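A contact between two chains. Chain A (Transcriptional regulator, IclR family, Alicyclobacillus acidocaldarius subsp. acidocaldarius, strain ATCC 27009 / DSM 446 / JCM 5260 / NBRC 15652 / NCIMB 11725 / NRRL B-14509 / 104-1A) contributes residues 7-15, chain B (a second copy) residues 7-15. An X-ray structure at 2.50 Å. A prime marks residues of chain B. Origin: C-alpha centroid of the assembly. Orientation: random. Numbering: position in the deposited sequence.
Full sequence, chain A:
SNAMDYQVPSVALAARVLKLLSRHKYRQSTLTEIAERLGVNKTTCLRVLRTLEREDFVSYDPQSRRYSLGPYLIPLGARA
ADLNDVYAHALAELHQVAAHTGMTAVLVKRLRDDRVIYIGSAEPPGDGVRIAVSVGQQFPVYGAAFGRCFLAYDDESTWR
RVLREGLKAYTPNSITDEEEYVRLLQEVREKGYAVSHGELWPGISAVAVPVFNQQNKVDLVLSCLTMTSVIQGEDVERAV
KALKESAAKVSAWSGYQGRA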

# COMPACT_ATOMS: atom_id res chain seq x y z
N GLN A 7 -17.04 15.68 -9.64
CA GLN A 7 -17.30 14.44 -8.91
C GLN A 7 -17.84 13.41 -9.92
O GLN A 7 -18.87 13.65 -10.54
CB GLN A 7 -18.32 14.75 -7.78
CG GLN A 7 -18.77 13.57 -6.94
CD GLN A 7 -17.62 12.72 -6.41
OE1 GLN A 7 -16.56 13.23 -6.07
NE2 GLN A 7 -17.84 11.43 -6.34
N VAL A 8 -17.13 12.29 -10.12
CA VAL A 8 -17.51 11.26 -11.13
C VAL A 8 -18.05 10.02 -10.41
O VAL A 8 -17.25 9.22 -9.86
CB VAL A 8 -16.34 10.80 -12.04
CG1 VAL A 8 -16.83 9.85 -13.11
CG2 VAL A 8 -15.66 11.98 -12.68
N PRO A 9 -19.38 9.81 -10.43
CA PRO A 9 -19.97 8.75 -9.57
C PRO A 9 -19.52 7.31 -9.84
O PRO A 9 -19.49 6.52 -8.91
CB PRO A 9 -21.48 8.88 -9.82
CG PRO A 9 -21.66 10.27 -10.35
CD PRO A 9 -20.44 10.57 -11.15
N SER A 10 -19.17 6.98 -11.08
CA SER A 10 -18.66 5.63 -11.39
C SER A 10 -17.27 5.35 -10.81
O SER A 10 -16.99 4.21 -10.49
CB SER A 10 -18.69 5.32 -12.90
OG SER A 10 -17.84 6.19 -13.61
N VAL A 11 -16.45 6.38 -10.64
CA VAL A 11 -15.11 6.22 -10.06
C VAL A 11 -15.22 6.17 -8.55
O VAL A 11 -14.49 5.43 -7.89
CB VAL A 11 -14.16 7.35 -10.51
CG1 VAL A 11 -12.80 7.25 -9.85
CG2 VAL A 11 -14.05 7.33 -12.03
N ALA A 12 -16.17 6.93 -8.00
CA ALA A 12 -16.51 6.84 -6.56
C ALA A 12 -16.99 5.45 -6.18
O ALA A 12 -16.69 4.97 -5.10
CB ALA A 12 -17.56 7.88 -6.18
N LEU A 13 -17.73 4.79 -7.08
CA LEU A 13 -18.27 3.44 -6.83
C LEU A 13 -17.14 2.41 -6.96
O LEU A 13 -17.06 1.47 -6.19
CB LEU A 13 -19.43 3.13 -7.79
CG LEU A 13 -20.05 1.72 -7.73
CD1 LEU A 13 -20.72 1.48 -6.39
CD2 LEU A 13 -21.03 1.50 -8.87
N ALA A 14 -16.28 2.58 -7.96
CA ALA A 14 -15.10 1.72 -8.09
C ALA A 14 -14.31 1.70 -6.77
O ALA A 14 -13.99 0.64 -6.26
CB ALA A 14 -14.22 2.18 -9.24
N ALA A 15 -14.08 2.88 -6.20
CA ALA A 15 -13.37 3.01 -4.94
C ALA A 15 -14.10 2.30 -3.80
O ALA A 15 -13.46 1.62 -3.01
CB ALA A 15 -13.16 4.46 -4.59
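Chain B (7-15) QVPSVALAA

Both stretches begin in extended backbone at residues 7 and 8 and turn into a helix that runs from residue 9 through residue 15 and on beyond it, with Val8 and Val8′ at the N-cap positions. Inside each stretch the helical ladder starts at once: Ala12 N donates to Val8 O at 3.1 Å, and Ala12′ N to Val8′ O, also at 3.1 Å. The helix of chain B crosses that of chain A at -60°, the N-to-C directions being 60° apart, and the axes approach to 8.5 Å. The backbones come nearest at equivalent residues, Val11 CA lying 5.3 Å from Val11′ CA, so the contact is nearly symmetric about this pair.

So close a crossing brings side chains against backbone. Val11′ CG2 rests 3.4 Å from Ser10 O, and in return Val11 CG2 sits 3.6 Å from Ser10′ O; these carbonyls already accept the helical bonds from Ala14 N (3.1 Å) and Ala14′ N (2.8 Å), respectively. In both valines the CA-to-CB bond points sideways to the other stretch, and chi1 is near 180° (t). Each valine also packs on the small alanine three residues further along the other helix, with CG1 the nearer methyl: Val11 CG1 packs on Ala14′ CB at 3.9 Å, and Val11′ CG1 on Ala14 CB at 4.1 Å.

Toward the N-terminal ends the CA-to-CB bonds of Ser10 and Ser10′ point toward the other stretch. Ser10 OG lies 3.6 Å from Val8′ CG1, and Ser10′ OG the same distance from Val8 CG1. Symmetry lapses in the serine rotamers, p for Ser10 and m for Ser10′; Ser10 OG also comes within 3.6 Å of Ser10′ CB. No hydrogen bond links the stretches, and their 264 Å² of buried surface rests on van der Waals packing. Gln7, Pro9, Ala12 and Ala15, like their counterparts in chain B, take no part.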

# COMPACT_ATOMS: atom_id res chain seq x y z
N GLN B 7 -17.38 -1.50 -20.89
CA GLN B 7 -16.32 -0.77 -20.22
C GLN B 7 -16.90 0.58 -19.82
O GLN B 7 -17.58 1.23 -20.62
CB GLN B 7 -15.15 -0.58 -21.17
CG GLN B 7 -13.89 -0.08 -20.50
CD GLN B 7 -12.67 -0.19 -21.40
OE1 GLN B 7 -11.62 -0.68 -20.99
NE2 GLN B 7 -12.82 0.27 -22.63
N VAL B 8 -16.69 0.97 -18.56
CA VAL B 8 -17.09 2.29 -18.07
C VAL B 8 -15.93 3.25 -18.32
O VAL B 8 -14.92 3.16 -17.63
CB VAL B 8 -17.47 2.25 -16.58
CG1 VAL B 8 -17.90 3.63 -16.09
CG2 VAL B 8 -18.56 1.20 -16.35
N PRO B 9 -16.07 4.16 -19.31
CA PRO B 9 -14.93 4.99 -19.72
C PRO B 9 -14.17 5.71 -18.61
O PRO B 9 -12.94 5.78 -18.67
CB PRO B 9 -15.56 5.99 -20.69
CG PRO B 9 -16.70 5.24 -21.28
CD PRO B 9 -17.25 4.41 -20.16
N SER B 10 -14.89 6.24 -17.62
CA SER B 10 -14.25 6.95 -16.49
C SER B 10 -13.41 6.07 -15.57
O SER B 10 -12.34 6.49 -15.12
CB SER B 10 -15.30 7.65 -15.64
OG SER B 10 -15.97 8.61 -16.43
N VAL B 11 -13.92 4.87 -15.28
CA VAL B 11 -13.22 3.88 -14.43
C VAL B 11 -11.96 3.42 -15.14
O VAL B 11 -10.90 3.36 -14.51
CB VAL B 11 -14.11 2.66 -14.06
CG1 VAL B 11 -13.33 1.63 -13.25
CG2 VAL B 11 -15.35 3.12 -13.31
N ALA B 12 -12.08 3.11 -16.44
CA ALA B 12 -10.92 2.79 -17.27
C ALA B 12 -9.91 3.96 -17.26
O ALA B 12 -8.71 3.73 -17.14
CB ALA B 12 -11.34 2.46 -18.69
N LEU B 13 -10.40 5.20 -17.35
CA LEU B 13 -9.52 6.36 -17.26
C LEU B 13 -8.86 6.48 -15.87
O LEU B 13 -7.67 6.78 -15.78
CB LEU B 13 -10.25 7.65 -17.63
CG LEU B 13 -9.33 8.88 -17.72
CD1 LEU B 13 -8.18 8.60 -18.69
CD2 LEU B 13 -10.10 10.14 -18.13
N ALA B 14 -9.61 6.20 -14.81
CA ALA B 14 -9.03 6.18 -13.44
C ALA B 14 -7.87 5.18 -13.30
O ALA B 14 -6.85 5.50 -12.73
CB ALA B 14 -10.12 5.87 -12.40
N ALA B 15 -8.06 3.99 -13.84
CA ALA B 15 -7.02 2.95 -13.87
C ALA B 15 -5.80 3.37 -14.65
O ALA B 15 -4.69 3.13 -14.22
CB ALA B 15 -7.58 1.67 -14.49